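Local structure of prophage MuSo2, 43 kDa tail protein (Shewanella oneidensis, 3CDD) at residues 188-193 and 297-302; 283-288 and 307-312. The protein is probably a structural component of a Mu-like phage tail, a GpP-type baseplate protein that assembles as a trimer. One frame throughout, in Å; residues are numbered along the deposited sequence.

Interaction 1 (188-193 and 297-302)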
# COMPACT_ATOMS: atom_id res chain seq x y z
N ALA A 188 5.60 -36.28 3.96
CA ALA A 188 5.46 -36.17 2.51
C ALA A 188 5.96 -37.43 1.78
O ALA A 188 5.56 -37.69 0.64
CB ALA A 188 6.17 -34.93 2.00
N GLY A 189 6.81 -38.21 2.46
CA GLY A 189 7.48 -39.35 1.84
C GLY A 189 8.68 -38.96 1.00
O GLY A 189 9.12 -39.72 0.13
N VAL A 190 9.22 -37.77 1.27
CA VAL A 190 10.32 -37.22 0.49
C VAL A 190 11.08 -36.21 1.35
O VAL A 190 10.51 -35.59 2.26
CB VAL A 190 9.77 -36.55 -0.81
CG1 VAL A 190 8.89 -35.33 -0.47
CG2 VAL A 190 10.88 -36.16 -1.79
N SER A 191 12.37 -36.05 1.05
CA SER A 191 13.18 -34.97 1.62
C SER A 191 13.49 -33.93 0.56
O SER A 191 13.54 -34.24 -0.63
CB SER A 191 14.48 -35.53 2.18
OG SER A 191 14.23 -36.41 3.24
N LEU A 192 13.67 -32.69 1.00
CA LEU A 192 14.20 -31.65 0.16
C LEU A 192 15.70 -31.52 0.45
O LEU A 192 16.09 -30.98 1.49
CB LEU A 192 13.47 -30.32 0.42
CG LEU A 192 11.99 -30.23 -0.01
CD1 LEU A 192 11.26 -29.11 0.77
CD2 LEU A 192 11.87 -29.95 -1.52
N ILE A 193 16.51 -32.01 -0.48
CA ILE A 193 17.96 -32.13 -0.28
C ILE A 193 18.70 -31.25 -1.28
O ILE A 193 18.64 -31.48 -2.50
CB ILE A 193 18.43 -33.62 -0.42
CG1 ILE A 193 17.61 -34.53 0.49
CG2 ILE A 193 19.93 -33.76 -0.10
CD1 ILE A 193 17.56 -36.01 0.05
N LYS A 297 2.70 -38.75 -5.82
CA LYS A 297 1.60 -38.00 -5.24
C LYS A 297 1.88 -36.52 -5.38
O LYS A 297 3.03 -36.09 -5.37
CB LYS A 297 1.37 -38.39 -3.77
CG LYS A 297 1.07 -39.89 -3.54
CD LYS A 297 -0.42 -40.21 -3.69
CE LYS A 297 -0.73 -41.68 -3.42
NZ LYS A 297 -0.93 -42.48 -4.66
N LEU A 298 0.81 -35.74 -5.55
CA LEU A 298 0.91 -34.29 -5.53
C LEU A 298 1.54 -33.84 -4.22
O LEU A 298 1.25 -34.41 -3.17
CB LEU A 298 -0.49 -33.68 -5.67
CG LEU A 298 -1.18 -33.81 -7.04
CD1 LEU A 298 -2.60 -33.20 -7.04
CD2 LEU A 298 -0.31 -33.27 -8.21
N TRP A 299 2.42 -32.83 -4.28
CA TRP A 299 2.88 -32.15 -3.06
C TRP A 299 1.66 -31.68 -2.29
O TRP A 299 0.73 -31.16 -2.89
CB TRP A 299 3.73 -30.93 -3.40
CG TRP A 299 5.07 -31.29 -3.94
CD1 TRP A 299 5.46 -31.28 -5.26
CD2 TRP A 299 6.21 -31.69 -3.18
NE1 TRP A 299 6.78 -31.63 -5.35
CE2 TRP A 299 7.27 -31.89 -4.10
CE3 TRP A 299 6.46 -31.87 -1.80
CZ2 TRP A 299 8.54 -32.32 -3.69
CZ3 TRP A 299 7.71 -32.29 -1.40
CH2 TRP A 299 8.75 -32.49 -2.33
N ASN A 300 1.70 -31.80 -0.97
CA ASN A 300 0.49 -31.61 -0.15
C ASN A 300 0.81 -30.76 1.07
O ASN A 300 1.84 -30.95 1.67
CB ASN A 300 -0.05 -32.98 0.28
CG ASN A 300 -1.47 -32.91 0.86
OD1 ASN A 300 -2.15 -31.87 0.81
ND2 ASN A 300 -1.92 -34.03 1.39
N ILE A 301 -0.07 -29.81 1.40
CA ILE A 301 0.12 -28.99 2.59
C ILE A 301 -0.06 -29.85 3.84
O ILE A 301 -0.67 -30.91 3.78
CB ILE A 301 -0.86 -27.76 2.69
CG1 ILE A 301 -2.33 -28.20 2.57
CG2 ILE A 301 -0.47 -26.66 1.67
CD1 ILE A 301 -3.35 -27.02 2.66
N ASN A 302 0.47 -29.37 4.96
CA ASN A 302 0.35 -30.08 6.24
C ASN A 302 0.90 -31.49 6.15
O ASN A 302 0.27 -32.46 6.61
CB ASN A 302 -1.09 -30.06 6.75
CG ASN A 302 -1.18 -30.26 8.24
OD1 ASN A 302 -0.20 -30.05 8.97
ND2 ASN A 302 -2.37 -30.69 8.73

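Interaction 2 (283-288 and 307-312)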
# COMPACT_ATOMS: atom_id res chain seq x y z
N ALA A 283 11.19 -19.88 4.33
CA ALA A 283 12.03 -20.70 3.46
C ALA A 283 11.13 -21.31 2.38
O ALA A 283 10.12 -21.94 2.69
CB ALA A 283 12.75 -21.78 4.25
N GLU A 284 11.51 -21.13 1.12
CA GLU A 284 10.72 -21.57 -0.03
C GLU A 284 11.59 -22.30 -1.01
O GLU A 284 12.57 -21.74 -1.50
CB GLU A 284 10.10 -20.36 -0.76
CG GLU A 284 9.00 -19.71 0.01
CD GLU A 284 8.33 -18.57 -0.71
OE1 GLU A 284 8.74 -18.18 -1.84
OE2 GLU A 284 7.36 -18.05 -0.12
N TYR A 285 11.19 -23.54 -1.31
CA TYR A 285 11.91 -24.44 -2.16
C TYR A 285 11.18 -24.65 -3.48
O TYR A 285 10.04 -25.07 -3.49
CB TYR A 285 12.13 -25.81 -1.44
CG TYR A 285 13.16 -25.66 -0.31
CD1 TYR A 285 12.78 -25.22 0.96
CD2 TYR A 285 14.50 -25.87 -0.55
CE1 TYR A 285 13.74 -25.02 1.99
CE2 TYR A 285 15.46 -25.71 0.46
CZ TYR A 285 15.08 -25.28 1.71
OH TYR A 285 16.04 -25.10 2.67
N THR A 286 11.88 -24.40 -4.57
CA THR A 286 11.34 -24.59 -5.91
C THR A 286 11.82 -25.96 -6.39
O THR A 286 13.03 -26.23 -6.46
CB THR A 286 11.87 -23.52 -6.84
OG1 THR A 286 11.49 -22.21 -6.35
CG2 THR A 286 11.38 -23.73 -8.26
N VAL A 287 10.85 -26.83 -6.72
CA VAL A 287 11.13 -28.14 -7.29
C VAL A 287 10.48 -28.26 -8.68
O VAL A 287 9.56 -27.49 -9.03
CB VAL A 287 10.66 -29.30 -6.33
CG1 VAL A 287 11.37 -29.18 -4.95
CG2 VAL A 287 9.15 -29.28 -6.13
N THR A 288 10.97 -29.23 -9.46
CA THR A 288 10.43 -29.54 -10.77
C THR A 288 9.23 -30.49 -10.62
O THR A 288 9.30 -31.49 -9.89
CB THR A 288 11.53 -30.16 -11.69
OG1 THR A 288 12.45 -29.14 -12.08
CG2 THR A 288 10.92 -30.77 -12.97
N VAL A 307 14.48 -31.39 5.75
CA VAL A 307 15.13 -30.35 4.94
C VAL A 307 16.61 -30.39 5.31
O VAL A 307 16.95 -30.30 6.49
CB VAL A 307 14.43 -28.96 5.14
CG1 VAL A 307 15.19 -27.80 4.45
CG2 VAL A 307 12.97 -29.02 4.64
N ILE A 308 17.47 -30.66 4.32
CA ILE A 308 18.93 -30.56 4.49
C ILE A 308 19.43 -29.46 3.56
O ILE A 308 19.46 -29.63 2.34
CB ILE A 308 19.69 -31.89 4.15
CG1 ILE A 308 18.94 -33.12 4.69
CG2 ILE A 308 21.14 -31.82 4.66
CD1 ILE A 308 19.61 -34.47 4.35
N ASP A 309 19.80 -28.32 4.14
CA ASP A 309 20.20 -27.17 3.34
C ASP A 309 21.30 -26.40 4.08
O ASP A 309 21.03 -25.60 4.98
CB ASP A 309 18.99 -26.28 3.05
CG ASP A 309 19.28 -25.21 1.99
OD1 ASP A 309 20.46 -24.79 1.84
OD2 ASP A 309 18.33 -24.78 1.32
N GLU A 310 22.53 -26.65 3.64
CA GLU A 310 23.76 -26.11 4.19
C GLU A 310 23.86 -24.63 3.90
O GLU A 310 24.33 -23.87 4.74
CB GLU A 310 24.94 -26.86 3.53
CG GLU A 310 26.21 -26.94 4.32
CD GLU A 310 27.35 -27.67 3.56
OE1 GLU A 310 27.16 -28.15 2.42
OE2 GLU A 310 28.45 -27.77 4.13
N ILE A 311 23.43 -24.21 2.71
CA ILE A 311 23.53 -22.80 2.29
C ILE A 311 22.69 -21.89 3.21
O ILE A 311 23.18 -20.87 3.71
CB ILE A 311 23.08 -22.59 0.81
CG1 ILE A 311 24.10 -23.21 -0.16
CG2 ILE A 311 22.87 -21.10 0.51
CD1 ILE A 311 23.55 -23.49 -1.53
N MSE A 312 21.46 -22.32 3.42
CA MSE A 312 20.46 -21.60 4.20
C MSE A 312 20.67 -21.77 5.71
O MSE A 312 20.46 -20.82 6.50
CB MSE A 312 19.09 -22.12 3.80
CG MSE A 312 17.97 -21.17 4.02
SE MSE A 312 16.85 -20.96 2.45
CE MSE A 312 18.15 -20.40 1.13

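Interaction 1 (188-193 and 297-302)
Val190 and Leu192 meet the six-membered end of the Trp299 indole, and these three buried side chains make up the contact. CG1 of Val190 is the closer partner, sitting 3.4 Å from both CZ3 and CH2 of Trp299, a tight fit for two carbon groups. The valine crosses the long indole at about a right angle and its methyl reaches the ring obliquely. With chi1 at 65°, CG1 is tucked between the backbone N and the carbonyl carbon, which turns that branch to the ring. Leu192 adds a looser touch: its CD2 lies 4.1 Å from CH2 of Trp299. Ser191, between the two, points its side chain away from the tryptophan, in keeping with the alternation of an extended chain. Trp299 suits its place because a long flat side chain can span the distance from its own loop to the incoming segment.

Further out the surroundings are largely apolar, though Asn197 and Gln294 also touch Val190. Ile292, Ile320 and Ile323 pack on Trp299, and Ile292 also touches Val190, while Leu192 rests on Tyr285 and Val305. Backbone hydrogen bonds set the two segments in place: Ala188 is joined to Leu304, Leu192 to Pro306, and Trp299 to Trp290. Next to the tryptophan, Asn300 accepts a bond from Arg26 through OD1.

Since the two segments meet through carbon alone, the attraction here is dispersion and the exclusion of water, with shape rather than bond direction setting the fit; polar bonds to neighbouring residues supply the directionality.

Interaction 2 (283-288 and 307-312)
Tyr285 and Val307 mark the nearest approach of the two backbones, yet their CA atoms are 9.8 Å apart, too far for strand pairing, so side chains must bridge the gap. Tyrosine is long enough to do so and carries a polar atom at its end. Its OH donates a hydrogen bond of 2.7 Å to OD2 of Asp309, arriving on the anti side of that oxygen and 24° out of the carboxylate plane. Ring and carboxylate planes are 62° apart, with OD2 at the ring edge, 3.1 Å from CE2 of Tyr285. CG1 of Val307 comes from the opposite direction and packs 3.7 Å from CZ of Tyr285, while the selenium of Met312, a selenomethionine, lies 4.2 Å from the tyrosine OH.

Asp309 is held at both oxygens. OD2 also hydrogen-bonds OH of Tyr84 of the second subunit, and OD1 accepts from N of Met312 at 3.1 Å, from above the carboxylate plane. With CG anti to the backbone N (chi1 -169°), the carboxylate can serve the tyrosine and the turn together; so many donors would probably stabilise its ionised form. Leu192 and Leu314 pack on Tyr285 as well.

The OD1 bond to the amide three residues on is an Asx motif, here closing the turn that follows strand 304-309, within a GpP fourth domain of the phage barrel clan and at a subunit interface of the trimer.

From the N terminus the segments come in the order 188-193, 283-288, 297-302 and 307-312, so the two contacts cross along the chain. Interaction 1 closes a long loop of 103 residues that includes helix 262-278; interaction 2 spans just 18, mostly the irregular connection between strands 281-288 and 304-309. Their centres are 13 Å apart. Strand 192-193 runs parallel to strand 304-309, where Leu192 O lies 3.2 Å from Ile308 N, a probable hydrogen bond, and Leu192 and Trp299 both pack against Val287. Together they draw strands 192-193, 281-288 and 304-309 around a largely apolar interior, and at interaction 2 its edge reaches a second subunit.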